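Side-chain contacts in sensor protein (Pseudomonas syringae pv. tomato, PDB 2R8R), which is the N-terminal region of KdpD, a sensor kinase that probably autophosphorylates on histidine with ATP in a two-component system: residues L63-R68 / T96-S101; E73-D78 / Q111-A116; V124-L129 / T198-M203; G138-Q143 / D189-Q194. All coordinates share one frame; numbering follows the deposited sequence.

How the contacts relate
The four contacts run from the surface to the interior of one P-loop NTPase-like domain. Contact 1 is a surface contact, made by an aromatic ring, a proline and a water-bridged hydroxyl. Contact 2 is buried and aliphatic, with one carboxylate at its margin; the two touch, because strands 63-67 and 70-74 form a hairpin. About 26 Å from contact 2, between centres, and on the opposite side of the chain's centre, contact 3 is again buried and apolar. It touches contact 4, which is partly buried and nested inside its loop; there apolar packing is joined by a turn within one segment and a sulfate on one of its amides. None has a direct hydrogen bond across it.

Contact 1 of 4, residues L63-R68 / T96-S101; sequences LRTEYR and TNAPGS
Tyr67 offers a ring face to Pro99 CG, and the path of its side chain explains how. From CB, CG leaves anti to the backbone N (chi1 -178°), which turns a face of the ring toward Pro99 CG. CG of the ring already lies 3.9 Å from Pro99 CG. Further out, CD1 and CE1 come closer, CE1 standing 3.7 Å from the same carbon. Pro99 CG is thus almost centred, 3.5 Å from the centroid of the Tyr67 ring and 7° off its normal, a CH-pi contact in which the two side chains cross at about a right angle. CG of Arg68 covers the opposite face, so the ring is sandwiched between aliphatic carbons. At the tip, the Tyr67 hydroxyl sits above the centre of the Arg68 guanidinium plane.

Tyr67 and Thr65 belong to one strand of a beta hairpin, 63-67 with 70-74, and what they rest on is the loop between strand 87-90 and helix 106-115. That loop folds into a type II beta turn from Ala98 to Ser101, with Pro99 and Gly100 at its two central positions. Ser101 OG reinforces the turn by donating 2.6 Å to Ala98 O, in the carbonyl plane and on a lone pair. Leu72 of the partner strand packs on Thr65, Tyr67 and Pro99, while Glu74 OE2 accepts from Ala98 N. Thr65 approaches Ala98 CB with OG1, at 4.1 Å. Its stronger link is a water, 2.5 Å from Thr65 OG1, that donates to Pro99 O over 2.9 Å.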
loop_
_atom_site.group_PDB
_atom_site.type_symbol
_atom_site.label_atom_id
_atom_site.label_comp_id
_atom_site.label_asym_id
_atom_site.label_seq_id
_atom_site.Cartn_x
_atom_site.Cartn_y
_atom_site.Cartn_z
ATOM N N LEU A 63 1.224 12.694 -11.099
ATOM C CA LEU A 63 2.321 13.513 -11.622
ATOM C C LEU A 63 3.435 12.621 -12.151
ATOM O O LEU A 63 3.963 11.791 -11.429
ATOM C CB LEU A 63 2.893 14.418 -10.521
ATOM C CG LEU A 63 1.976 15.420 -9.803
ATOM C CD1 LEU A 63 2.665 15.952 -8.554
ATOM C CD2 LEU A 63 1.574 16.547 -10.744
ATOM N N ARG A 64 3.803 12.820 -13.410
ATOM C CA ARG A 64 4.979 12.184 -13.991
ATOM C C ARG A 64 6.215 13.076 -13.965
ATOM O O ARG A 64 6.154 14.212 -14.403
ATOM C CB ARG A 64 4.671 11.748 -15.427
ATOM C CG ARG A 64 3.985 10.384 -15.428
ATOM C CD ARG A 64 3.075 10.126 -16.621
ATOM N NE ARG A 64 2.181 9.020 -16.273
ATOM C CZ ARG A 64 1.020 9.139 -15.628
ATOM N NH1 ARG A 64 0.557 10.340 -15.259
ATOM N NH2 ARG A 64 0.311 8.046 -15.360
ATOM N N THR A 65 7.322 12.565 -13.414
ATOM C CA THR A 65 8.632 13.167 -13.599
ATOM C C THR A 65 9.556 12.198 -14.346
ATOM O O THR A 65 9.209 11.035 -14.551
ATOM C CB THR A 65 9.280 13.621 -12.273
ATOM O OG1 THR A 65 9.322 12.542 -11.329
ATOM C CG2 THR A 65 8.510 14.804 -11.696
ATOM N N GLU A 66 10.687 12.720 -14.812
ATOM C CA GLU A 66 11.788 11.919 -15.344
ATOM C C GLU A 66 12.949 11.996 -14.359
ATOM O O GLU A 66 13.287 13.083 -13.886
ATOM C CB GLU A 66 12.238 12.452 -16.708
ATOM C CG GLU A 66 11.151 12.436 -17.773
ATOM C CD GLU A 66 10.716 11.015 -18.154
ATOM O OE1 GLU A 66 11.608 10.143 -18.385
ATOM O OE2 GLU A 66 9.483 10.794 -18.244
ATOM N N TYR A 67 13.526 10.839 -14.045
ATOM C CA TYR A 67 14.639 10.723 -13.105
ATOM C C TYR A 67 15.512 9.517 -13.462
ATOM O O TYR A 67 15.090 8.391 -13.295
ATOM C CB TYR A 67 14.125 10.569 -11.672
ATOM C CG TYR A 67 15.225 10.497 -10.615
ATOM C CD1 TYR A 67 16.003 11.608 -10.294
ATOM C CD2 TYR A 67 15.483 9.318 -9.949
ATOM C CE1 TYR A 67 17.030 11.521 -9.332
ATOM C CE2 TYR A 67 16.486 9.219 -8.995
ATOM C CZ TYR A 67 17.248 10.311 -8.687
ATOM O OH TYR A 67 18.200 10.166 -7.704
ATOM N N ARG A 68 16.720 9.767 -13.959
ATOM C CA ARG A 68 17.655 8.699 -14.377
ATOM C C ARG A 68 17.083 7.774 -15.449
ATOM O O ARG A 68 17.181 6.550 -15.360
ATOM C CB ARG A 68 18.162 7.931 -13.151
ATOM C CG ARG A 68 18.796 8.872 -12.179
ATOM C CD ARG A 68 19.178 8.275 -10.875
ATOM N NE ARG A 68 20.199 9.139 -10.271
ATOM C CZ ARG A 68 20.853 8.869 -9.147
ATOM N NH1 ARG A 68 21.802 9.684 -8.709
ATOM N NH2 ARG A 68 20.563 7.786 -8.457
ATOM N N THR A 96 8.614 5.861 -0.586
ATOM C CA THR A 96 9.504 7.019 -0.594
ATOM C C THR A 96 9.243 7.756 -1.900
ATOM O O THR A 96 9.357 7.163 -2.965
ATOM C CB THR A 96 10.984 6.568 -0.472
ATOM O OG1 THR A 96 11.185 6.028 0.839
ATOM C CG2 THR A 96 11.974 7.734 -0.673
ATOM N N ASN A 97 8.839 9.024 -1.807
ATOM C CA ASN A 97 8.395 9.791 -2.966
ATOM C C ASN A 97 9.518 10.122 -3.959
ATOM O O ASN A 97 10.670 10.158 -3.606
ATOM C CB ASN A 97 7.727 11.110 -2.531
ATOM C CG ASN A 97 6.428 10.907 -1.772
ATOM O OD1 ASN A 97 5.792 9.866 -1.874
ATOM N ND2 ASN A 97 6.029 11.916 -1.009
ATOM N N ALA A 98 9.111 10.396 -5.190
ATOM C CA ALA A 98 9.952 10.762 -6.302
ATOM C C ALA A 98 10.689 12.023 -5.955
ATOM O O ALA A 98 10.103 12.905 -5.313
ATOM C CB ALA A 98 9.057 10.988 -7.583
ATOM N N PRO A 99 11.970 12.138 -6.385
ATOM C CA PRO A 99 12.732 13.359 -6.099
ATOM C C PRO A 99 12.002 14.639 -6.521
ATOM O O PRO A 99 11.333 14.660 -7.547
ATOM C CB PRO A 99 14.036 13.163 -6.922
ATOM C CG PRO A 99 14.183 11.668 -7.040
ATOM C CD PRO A 99 12.761 11.180 -7.197
ATOM N N GLY A 100 12.135 15.698 -5.720
ATOM C CA GLY A 100 11.446 16.958 -5.998
ATOM C C GLY A 100 10.067 17.063 -5.360
ATOM O O GLY A 100 9.368 18.063 -5.542
ATOM N N SER A 101 9.665 16.030 -4.616
ATOM C CA SER A 101 8.373 16.014 -3.965
ATOM C C SER A 101 8.494 16.857 -2.718
ATOM O O SER A 101 9.542 16.908 -2.097
ATOM C CB SER A 101 7.979 14.586 -3.604
ATOM O OG SER A 101 7.737 13.827 -4.766
HETATM O O HOH W 1 11.262 13.070 -9.923
#

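Contact 2 of 4, residues E73-D78 / Q111-A116; sequences EEMDLD and QELLAA
Leu77 and Leu113 make the apolar part of this contact, joined by the selenomethionine at position 75. Leu77 CG stands anti to its backbone N (chi1 -178°), and from there the two methyls diverge. CD1 reaches the branch of Leu113, 3.9 Å from Leu113 CG and as near to its CD2, so that one methyl lies against the fork of the other leucine. The Met75 side chain is extended as far as SE, which lies 4.3 Å from Leu113 CD1, a loose van der Waals approach to the other methyl of the leucine.

The second kind of approach is polar against apolar. Glu112, its chain extended beyond CG, brings its carboxylate across Leu77 at an oblique angle, with OE1 3.1 Å from Leu77 CD2. No hydrogen bond is made there. Asp78 adds a like charge at some distance, its OD1 5.9 Å from Glu112 OE1, which might slightly raise the proton affinity of either acid.

Asp76 links strand 70-74 to helix 77-83: it is the centre of an inverse gamma turn and also the N-cap of the helix, its OD1 accepting from Ala79 N.

The contact lies where strand 70-74 passes into helix 77-83 and meets helix 106-115. Leu80 completes the apolar cluster by touching Met75 and Leu113, Leu81 packs on Glu112, and beyond Leu113 comes Val120 of strand 119-125.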
loop_
_atom_site.group_PDB
_atom_site.type_symbol
_atom_site.label_atom_id
_atom_site.label_comp_id
_atom_site.label_asym_id
_atom_site.label_seq_id
_atom_site.Cartn_x
_atom_site.Cartn_y
_atom_site.Cartn_z
ATOM N N GLU A 73 6.045 8.296 -11.122
ATOM C CA GLU A 73 4.655 8.759 -10.936
ATOM C C GLU A 73 4.426 8.995 -9.450
ATOM O O GLU A 73 4.827 8.179 -8.625
ATOM C CB GLU A 73 3.644 7.716 -11.415
ATOM C CG GLU A 73 3.779 7.255 -12.859
ATOM C CD GLU A 73 3.000 5.985 -13.113
ATOM O OE1 GLU A 73 3.027 5.074 -12.246
ATOM O OE2 GLU A 73 2.321 5.883 -14.168
ATOM N N GLU A 74 3.827 10.127 -9.102
ATOM C CA GLU A 74 3.391 10.380 -7.744
ATOM C C GLU A 74 1.955 10.845 -7.755
ATOM O O GLU A 74 1.480 11.432 -8.723
ATOM C CB GLU A 74 4.186 11.524 -7.082
ATOM C CG GLU A 74 5.445 11.193 -6.340
ATOM C CD GLU A 74 5.424 9.897 -5.622
ATOM O OE1 GLU A 74 4.393 9.587 -4.994
ATOM O OE2 GLU A 74 6.460 9.205 -5.661
HETATM N N MSE A 75 1.302 10.600 -6.628
HETATM C CA MSE A 75 0.059 11.201 -6.289
HETATM C C MSE A 75 0.166 12.737 -6.392
HETATM O O MSE A 75 1.176 13.362 -5.954
HETATM C CB MSE A 75 -0.273 10.799 -4.878
HETATM C CG MSE A 75 -1.541 11.297 -4.384
HETATM SE SE MSE A 75 -1.749 10.880 -2.500
HETATM C CE MSE A 75 -0.266 11.789 -1.794
ATOM N N ASP A 76 -0.862 13.321 -7.003
ATOM C CA ASP A 76 -0.960 14.749 -7.120
ATOM C C ASP A 76 -1.603 15.325 -5.867
ATOM O O ASP A 76 -2.767 15.664 -5.846
ATOM C CB ASP A 76 -1.732 15.120 -8.370
ATOM C CG ASP A 76 -1.640 16.578 -8.695
ATOM O OD1 ASP A 76 -1.062 17.359 -7.916
ATOM O OD2 ASP A 76 -2.131 16.945 -9.766
ATOM N N LEU A 77 -0.793 15.454 -4.829
ATOM C CA LEU A 77 -1.219 15.891 -3.514
ATOM C C LEU A 77 -1.911 17.268 -3.548
ATOM O O LEU A 77 -2.968 17.469 -2.933
ATOM C CB LEU A 77 0.012 15.939 -2.604
ATOM C CG LEU A 77 -0.151 16.338 -1.127
ATOM C CD1 LEU A 77 -1.151 15.408 -0.397
ATOM C CD2 LEU A 77 1.253 16.355 -0.430
ATOM N N ASP A 78 -1.285 18.198 -4.260
ATOM C CA ASP A 78 -1.780 19.548 -4.426
ATOM C C ASP A 78 -3.162 19.562 -5.045
ATOM O O ASP A 78 -3.997 20.255 -4.588
ATOM C CB ASP A 78 -0.845 20.363 -5.335
ATOM C CG ASP A 78 0.434 20.777 -4.646
ATOM O OD1 ASP A 78 0.788 20.125 -3.646
ATOM O OD2 ASP A 78 1.092 21.755 -5.104
ATOM N N GLN A 111 -0.594 12.203 5.933
ATOM C CA GLN A 111 -0.877 12.958 7.147
ATOM C C GLN A 111 -1.463 14.309 6.764
ATOM O O GLN A 111 -2.357 14.774 7.419
ATOM C CB GLN A 111 0.368 13.144 8.066
ATOM C CG GLN A 111 1.014 11.902 8.690
ATOM C CD GLN A 111 0.071 11.076 9.532
ATOM O OE1 GLN A 111 -0.677 11.610 10.352
ATOM N NE2 GLN A 111 0.115 9.750 9.355
ATOM N N GLU A 112 -0.958 14.918 5.695
ATOM C CA GLU A 112 -1.446 16.220 5.216
ATOM C C GLU A 112 -2.894 16.202 4.745
ATOM O O GLU A 112 -3.643 17.132 5.001
ATOM C CB GLU A 112 -0.580 16.789 4.071
ATOM C CG GLU A 112 -0.815 18.266 3.872
ATOM C CD GLU A 112 0.055 18.929 2.840
ATOM O OE1 GLU A 112 0.647 18.235 1.990
ATOM O OE2 GLU A 112 0.129 20.193 2.878
ATOM N N LEU A 113 -3.270 15.149 4.028
ATOM C CA LEU A 113 -4.667 14.941 3.616
ATOM C C LEU A 113 -5.526 14.800 4.848
ATOM O O LEU A 113 -6.575 15.372 4.920
ATOM C CB LEU A 113 -4.810 13.663 2.767
ATOM C CG LEU A 113 -4.103 13.664 1.404
ATOM C CD1 LEU A 113 -3.993 12.247 0.898
ATOM C CD2 LEU A 113 -4.869 14.610 0.443
ATOM N N LEU A 114 -5.063 14.007 5.808
ATOM C CA LEU A 114 -5.795 13.740 7.038
ATOM C C LEU A 114 -5.994 15.005 7.896
ATOM O O LEU A 114 -7.062 15.184 8.479
ATOM C CB LEU A 114 -5.074 12.658 7.841
ATOM C CG LEU A 114 -5.047 11.211 7.323
ATOM C CD1 LEU A 114 -4.056 10.373 8.222
ATOM C CD2 LEU A 114 -6.408 10.657 7.350
ATOM N N ALA A 115 -4.979 15.885 7.928
ATOM C CA ALA A 115 -5.072 17.179 8.633
ATOM C C ALA A 115 -6.061 18.127 7.953
ATOM O O ALA A 115 -6.633 18.983 8.611
ATOM C CB ALA A 115 -3.686 17.851 8.782
ATOM N N ALA A 116 -6.270 17.947 6.651
ATOM C CA ALA A 116 -7.269 18.697 5.873
ATOM C C ALA A 116 -8.670 18.109 5.998
ATOM O O ALA A 116 -9.597 18.618 5.389
ATOM C CB ALA A 116 -6.864 18.787 4.382
#

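Contact 3 of 4, residues V124-L129 / T198-M203; sequences VNVQHL and TALREM
Val126 has more surface buried here than any other residue, and both its methyls point at the helix. With chi1 at 72°, CG1 lies between the backbone N and the carbonyl carbon and CG2 lies anti to the N. CG1 comes 3.6 Å from Leu200 O, resting on the helix backbone itself, and also approaches Leu200 CD2 at 4.1 Å. CG2 lies further along the helix, toward its C-terminal end, 3.9 Å from Met203 C.

Leu200 is second in buried surface. Its CB does not head straight for the 3-10 turn 126-128 that follows strand 119-125, but CD2 swings across to it and meets Val126 as well as Gln127 CB, the latter at 4.4 Å.

Met203, a selenomethionine, touches through its root: CB is 4.1 Å from Val126 CG1, and the two side chains cross at about a right angle. The selenium end leads away, toward Gln135 and Ile139 of helix 133-140.

Val126 keeps a backbone hydrogen bond to Gly12 of strand 7-12. Leu200 touches residues of a Walker A-like sequence. Helix 194-209 packs on the segment just after the C-terminal end of central strand 119-125 of the parallel sheet, consistent with the P-loop NTPase fold.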
loop_
_atom_site.group_PDB
_atom_site.type_symbol
_atom_site.label_atom_id
_atom_site.label_comp_id
_atom_site.label_asym_id
_atom_site.label_seq_id
_atom_site.Cartn_x
_atom_site.Cartn_y
_atom_site.Cartn_z
ATOM N N VAL A 124 -0.301 -1.513 3.141
ATOM C CA VAL A 124 1.082 -1.696 3.457
ATOM C C VAL A 124 1.360 -3.173 3.734
ATOM O O VAL A 124 0.522 -3.864 4.328
ATOM C CB VAL A 124 1.482 -0.838 4.666
ATOM C CG1 VAL A 124 0.933 -1.441 6.010
ATOM C CG2 VAL A 124 3.019 -0.608 4.690
ATOM N N ASN A 125 2.540 -3.635 3.302
ATOM C CA ASN A 125 3.088 -4.943 3.722
ATOM C C ASN A 125 3.857 -4.841 5.025
ATOM O O ASN A 125 4.517 -3.850 5.279
ATOM C CB ASN A 125 3.965 -5.548 2.641
ATOM C CG ASN A 125 3.176 -6.034 1.488
ATOM O OD1 ASN A 125 3.501 -5.769 0.317
ATOM N ND2 ASN A 125 2.098 -6.704 1.789
ATOM N N VAL A 126 3.775 -5.884 5.839
ATOM C CA VAL A 126 4.297 -5.832 7.202
ATOM C C VAL A 126 5.806 -5.582 7.281
ATOM O O VAL A 126 6.269 -5.025 8.271
ATOM C CB VAL A 126 3.932 -7.099 7.988
ATOM C CG1 VAL A 126 4.738 -8.294 7.513
ATOM C CG2 VAL A 126 4.126 -6.841 9.441
ATOM N N GLN A 127 6.544 -5.978 6.236
ATOM C CA GLN A 127 8.019 -5.863 6.179
ATOM C C GLN A 127 8.572 -4.443 6.319
ATOM O O GLN A 127 9.744 -4.251 6.702
ATOM C CB GLN A 127 8.546 -6.429 4.851
ATOM C CG GLN A 127 8.016 -5.691 3.640
ATOM C CD GLN A 127 8.370 -6.335 2.323
ATOM O OE1 GLN A 127 9.457 -6.064 1.815
ATOM N NE2 GLN A 127 7.444 -7.169 1.731
ATOM N N HIS A 128 7.734 -3.458 5.985
ATOM C CA HIS A 128 8.124 -2.058 5.980
ATOM C C HIS A 128 8.179 -1.427 7.340
ATOM O O HIS A 128 8.829 -0.414 7.517
ATOM C CB HIS A 128 7.210 -1.256 5.056
ATOM C CG HIS A 128 7.258 -1.721 3.639
ATOM N ND1 HIS A 128 8.318 -1.444 2.796
ATOM C CD2 HIS A 128 6.400 -2.490 2.932
ATOM C CE1 HIS A 128 8.094 -1.998 1.622
ATOM N NE2 HIS A 128 6.936 -2.640 1.679
ATOM N N LEU A 129 7.546 -2.029 8.327
ATOM C CA LEU A 129 7.607 -1.482 9.672
ATOM C C LEU A 129 9.047 -1.420 10.206
ATOM O O LEU A 129 9.748 -2.434 10.190
ATOM C CB LEU A 129 6.733 -2.300 10.615
ATOM C CG LEU A 129 5.237 -2.118 10.343
ATOM C CD1 LEU A 129 4.435 -3.047 11.242
ATOM C CD2 LEU A 129 4.833 -0.637 10.551
ATOM N N THR A 198 5.482 -17.712 5.613
ATOM C CA THR A 198 4.899 -18.149 6.875
ATOM C C THR A 198 5.323 -17.224 8.006
ATOM O O THR A 198 4.493 -16.806 8.836
ATOM C CB THR A 198 5.342 -19.599 7.209
ATOM O OG1 THR A 198 4.747 -20.491 6.257
ATOM C CG2 THR A 198 4.937 -20.011 8.623
ATOM N N ALA A 199 6.618 -16.897 8.017
ATOM C CA ALA A 199 7.196 -15.994 8.996
ATOM C C ALA A 199 6.547 -14.607 8.901
ATOM O O ALA A 199 6.168 -14.038 9.892
ATOM C CB ALA A 199 8.746 -15.911 8.785
ATOM N N LEU A 200 6.408 -14.076 7.698
ATOM C CA LEU A 200 5.814 -12.749 7.475
ATOM C C LEU A 200 4.313 -12.697 7.805
ATOM O O LEU A 200 3.824 -11.699 8.322
ATOM C CB LEU A 200 6.043 -12.308 6.035
ATOM C CG LEU A 200 7.494 -11.973 5.704
ATOM C CD1 LEU A 200 7.728 -12.109 4.179
ATOM C CD2 LEU A 200 7.847 -10.579 6.216
ATOM N N ARG A 201 3.601 -13.785 7.517
ATOM C CA ARG A 201 2.198 -13.910 7.870
ATOM C C ARG A 201 1.992 -13.836 9.382
ATOM O O ARG A 201 1.076 -13.200 9.846
ATOM C CB ARG A 201 1.633 -15.216 7.333
ATOM C CG ARG A 201 0.176 -15.481 7.737
ATOM C CD ARG A 201 -0.281 -16.791 7.228
ATOM N NE ARG A 201 -1.737 -16.910 7.226
ATOM C CZ ARG A 201 -2.394 -18.036 6.951
ATOM N NH1 ARG A 201 -1.754 -19.165 6.639
ATOM N NH2 ARG A 201 -3.704 -18.021 6.938
ATOM N N GLU A 202 2.856 -14.502 10.142
ATOM C CA GLU A 202 2.846 -14.416 11.592
ATOM C C GLU A 202 3.154 -13.003 12.070
ATOM O O GLU A 202 2.538 -12.524 13.002
ATOM C CB GLU A 202 3.836 -15.423 12.158
ATOM C CG GLU A 202 4.095 -15.314 13.659
ATOM C CD GLU A 202 5.059 -16.388 14.149
ATOM O OE1 GLU A 202 4.605 -17.372 14.761
ATOM O OE2 GLU A 202 6.273 -16.278 13.880
HETATM N N MSE A 203 4.096 -12.329 11.427
HETATM C CA MSE A 203 4.381 -10.926 11.738
HETATM C C MSE A 203 3.176 -10.019 11.517
HETATM O O MSE A 203 2.859 -9.189 12.353
HETATM C CB MSE A 203 5.563 -10.401 10.894
HETATM C CG MSE A 203 6.915 -10.844 11.434
HETATM SE SE MSE A 203 8.431 -10.184 10.424
HETATM C CE MSE A 203 9.199 -11.852 9.803
#

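Contact 4 of 4, residues G138-Q143 / D189-Q194; sequences GITGVQ and DAFFTQ. With SO4 (sulfate ion), chain E.
Two first torsions bring Thr140 and Phe191 together. Thr140 holds OG1 between its backbone N and carbonyl carbon (chi1 65°), which puts the methyl CG2 anti to the carbonyl carbon, beside the backbone N, while Phe191 carries its ring anti to the backbone N (chi1 -170°). The two side chains then lie side by side, with CG2 of Thr140 3.8 Å from CD1 of Phe191 and nearly as close to CE1.

A second apolar pair flanks the first: Val142 CG2 stands 4.2 Å from Ala190 CB. Alongside, the carbonyl oxygens Thr140 O and Ala190 O are 3.7 Å apart.

Thr140 OG1 accepts from Val142 N, 3.1 Å away, closing an ST turn, and it is also hydrogen-bonded to Val136 O. This turn and Gly141, with its positive phi, end helix 133-140, and the contact joins that end to the end of helix 185-191; Phe191 also touches Leu200 of helix 194-209. Beyond, Gln143 N donates to sulfate O2 over 3.2 Å, an almost straight bond at 175°.

Threonine is here divided by chemistry: the hydroxyl closes a turn in its own chain, and the methyl meets the phenyl ring. The sulfate probably comes from the crystallisation liquor, and its bond from Gln143 N implies that a backbone amide in the loop after helix 133-140 can donate a hydrogen bond to an anion.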
loop_
_atom_site.group_PDB
_atom_site.type_symbol
_atom_site.label_atom_id
_atom_site.label_comp_id
_atom_site.label_asym_id
_atom_site.label_seq_id
_atom_site.Cartn_x
_atom_site.Cartn_y
_atom_site.Cartn_z
ATOM N N GLY A 138 16.974 -10.617 8.330
ATOM C CA GLY A 138 17.511 -11.842 8.893
ATOM C C GLY A 138 16.840 -13.090 8.355
ATOM O O GLY A 138 17.454 -14.136 8.255
ATOM N N ILE A 139 15.566 -12.971 8.005
ATOM C CA ILE A 139 14.787 -14.092 7.534
ATOM C C ILE A 139 14.982 -14.216 6.030
ATOM O O ILE A 139 15.388 -15.259 5.559
ATOM C CB ILE A 139 13.292 -13.902 7.919
ATOM C CG1 ILE A 139 13.087 -14.332 9.370
ATOM C CG2 ILE A 139 12.323 -14.689 6.991
ATOM C CD1 ILE A 139 11.731 -13.879 9.906
ATOM N N THR A 140 14.734 -13.138 5.293
ATOM C CA THR A 140 14.691 -13.192 3.830
ATOM C C THR A 140 16.032 -12.971 3.134
ATOM O O THR A 140 16.166 -13.305 1.955
ATOM C CB THR A 140 13.694 -12.139 3.250
ATOM O OG1 THR A 140 14.174 -10.828 3.544
ATOM C CG2 THR A 140 12.284 -12.308 3.816
ATOM N N GLY A 141 17.003 -12.395 3.841
ATOM C CA GLY A 141 18.253 -11.924 3.242
ATOM C C GLY A 141 18.104 -10.712 2.317
ATOM O O GLY A 141 19.090 -10.269 1.712
ATOM N N VAL A 142 16.884 -10.165 2.201
ATOM C CA VAL A 142 16.635 -8.977 1.375
ATOM C C VAL A 142 16.480 -7.749 2.287
ATOM O O VAL A 142 15.750 -7.782 3.293
ATOM C CB VAL A 142 15.390 -9.130 0.419
ATOM C CG1 VAL A 142 15.276 -7.927 -0.551
ATOM C CG2 VAL A 142 15.455 -10.421 -0.383
ATOM N N GLN A 143 17.198 -6.685 1.918
ATOM C CA GLN A 143 17.144 -5.368 2.558
ATOM C C GLN A 143 15.790 -4.658 2.346
ATOM O O GLN A 143 15.338 -4.510 1.219
ATOM C CB GLN A 143 18.235 -4.505 1.928
ATOM C CG GLN A 143 18.407 -3.138 2.518
ATOM C CD GLN A 143 19.658 -3.034 3.380
ATOM O OE1 GLN A 143 20.783 -2.831 2.870
ATOM N NE2 GLN A 143 19.472 -3.178 4.700
ATOM N N ASP A 189 12.896 -14.600 -5.821
ATOM C CA ASP A 189 13.121 -16.007 -5.462
ATOM C C ASP A 189 13.572 -16.156 -4.014
ATOM O O ASP A 189 13.160 -17.085 -3.341
ATOM C CB ASP A 189 14.079 -16.706 -6.443
ATOM C CG ASP A 189 13.451 -16.905 -7.835
ATOM O OD1 ASP A 189 12.364 -16.324 -8.112
ATOM O OD2 ASP A 189 14.042 -17.623 -8.677
ATOM N N ALA A 190 14.384 -15.216 -3.531
ATOM C CA ALA A 190 14.904 -15.244 -2.146
ATOM C C ALA A 190 13.801 -14.909 -1.134
ATOM O O ALA A 190 13.814 -15.364 -0.002
ATOM C CB ALA A 190 16.139 -14.289 -1.989
ATOM N N PHE A 191 12.816 -14.159 -1.563
ATOM C CA PHE A 191 11.759 -13.684 -0.679
ATOM C C PHE A 191 10.586 -14.646 -0.546
ATOM O O PHE A 191 10.135 -14.974 0.557
ATOM C CB PHE A 191 11.242 -12.374 -1.253
ATOM C CG PHE A 191 10.319 -11.634 -0.328
ATOM C CD1 PHE A 191 10.828 -10.762 0.622
ATOM C CD2 PHE A 191 8.938 -11.813 -0.422
ATOM C CE1 PHE A 191 9.983 -10.100 1.492
ATOM C CE2 PHE A 191 8.076 -11.135 0.425
ATOM C CZ PHE A 191 8.604 -10.273 1.389
ATOM N N PHE A 192 10.058 -15.035 -1.694
ATOM C CA PHE A 192 8.860 -15.856 -1.782
ATOM C C PHE A 192 9.231 -17.305 -1.676
ATOM O O PHE A 192 9.384 -18.003 -2.688
ATOM C CB PHE A 192 8.116 -15.620 -3.102
ATOM C CG PHE A 192 7.415 -14.332 -3.148
ATOM C CD1 PHE A 192 6.099 -14.237 -2.772
ATOM C CD2 PHE A 192 8.074 -13.187 -3.559
ATOM C CE1 PHE A 192 5.430 -13.011 -2.808
ATOM C CE2 PHE A 192 7.398 -11.959 -3.582
ATOM C CZ PHE A 192 6.070 -11.898 -3.186
ATOM N N THR A 193 9.405 -17.728 -0.432
ATOM C CA THR A 193 9.460 -19.120 -0.075
ATOM C C THR A 193 8.387 -19.388 0.970
ATOM O O THR A 193 7.822 -18.478 1.567
ATOM C CB THR A 193 10.877 -19.518 0.453
ATOM O OG1 THR A 193 11.114 -18.860 1.698
ATOM C CG2 THR A 193 11.973 -19.149 -0.573
ATOM N N GLN A 194 8.082 -20.655 1.150
ATOM C CA GLN A 194 7.104 -21.127 2.134
ATOM C C GLN A 194 7.508 -20.674 3.527
ATOM O O GLN A 194 6.710 -20.146 4.280
ATOM C CB GLN A 194 7.054 -22.672 2.042
ATOM C CG GLN A 194 6.137 -23.389 3.026
ATOM C CD GLN A 194 4.669 -23.032 2.856
ATOM O OE1 GLN A 194 4.191 -22.822 1.743
ATOM N NE2 GLN A 194 3.944 -22.981 3.964
HETATM S S SO4 E . 19.522 -6.028 -1.300
HETATM O O1 SO4 E . 20.032 -6.341 -2.625
HETATM O O2 SO4 E . 19.148 -7.212 -0.548
HETATM O O3 SO4 E . 20.559 -5.360 -0.485
HETATM O O4 SO4 E . 18.337 -5.218 -1.553
#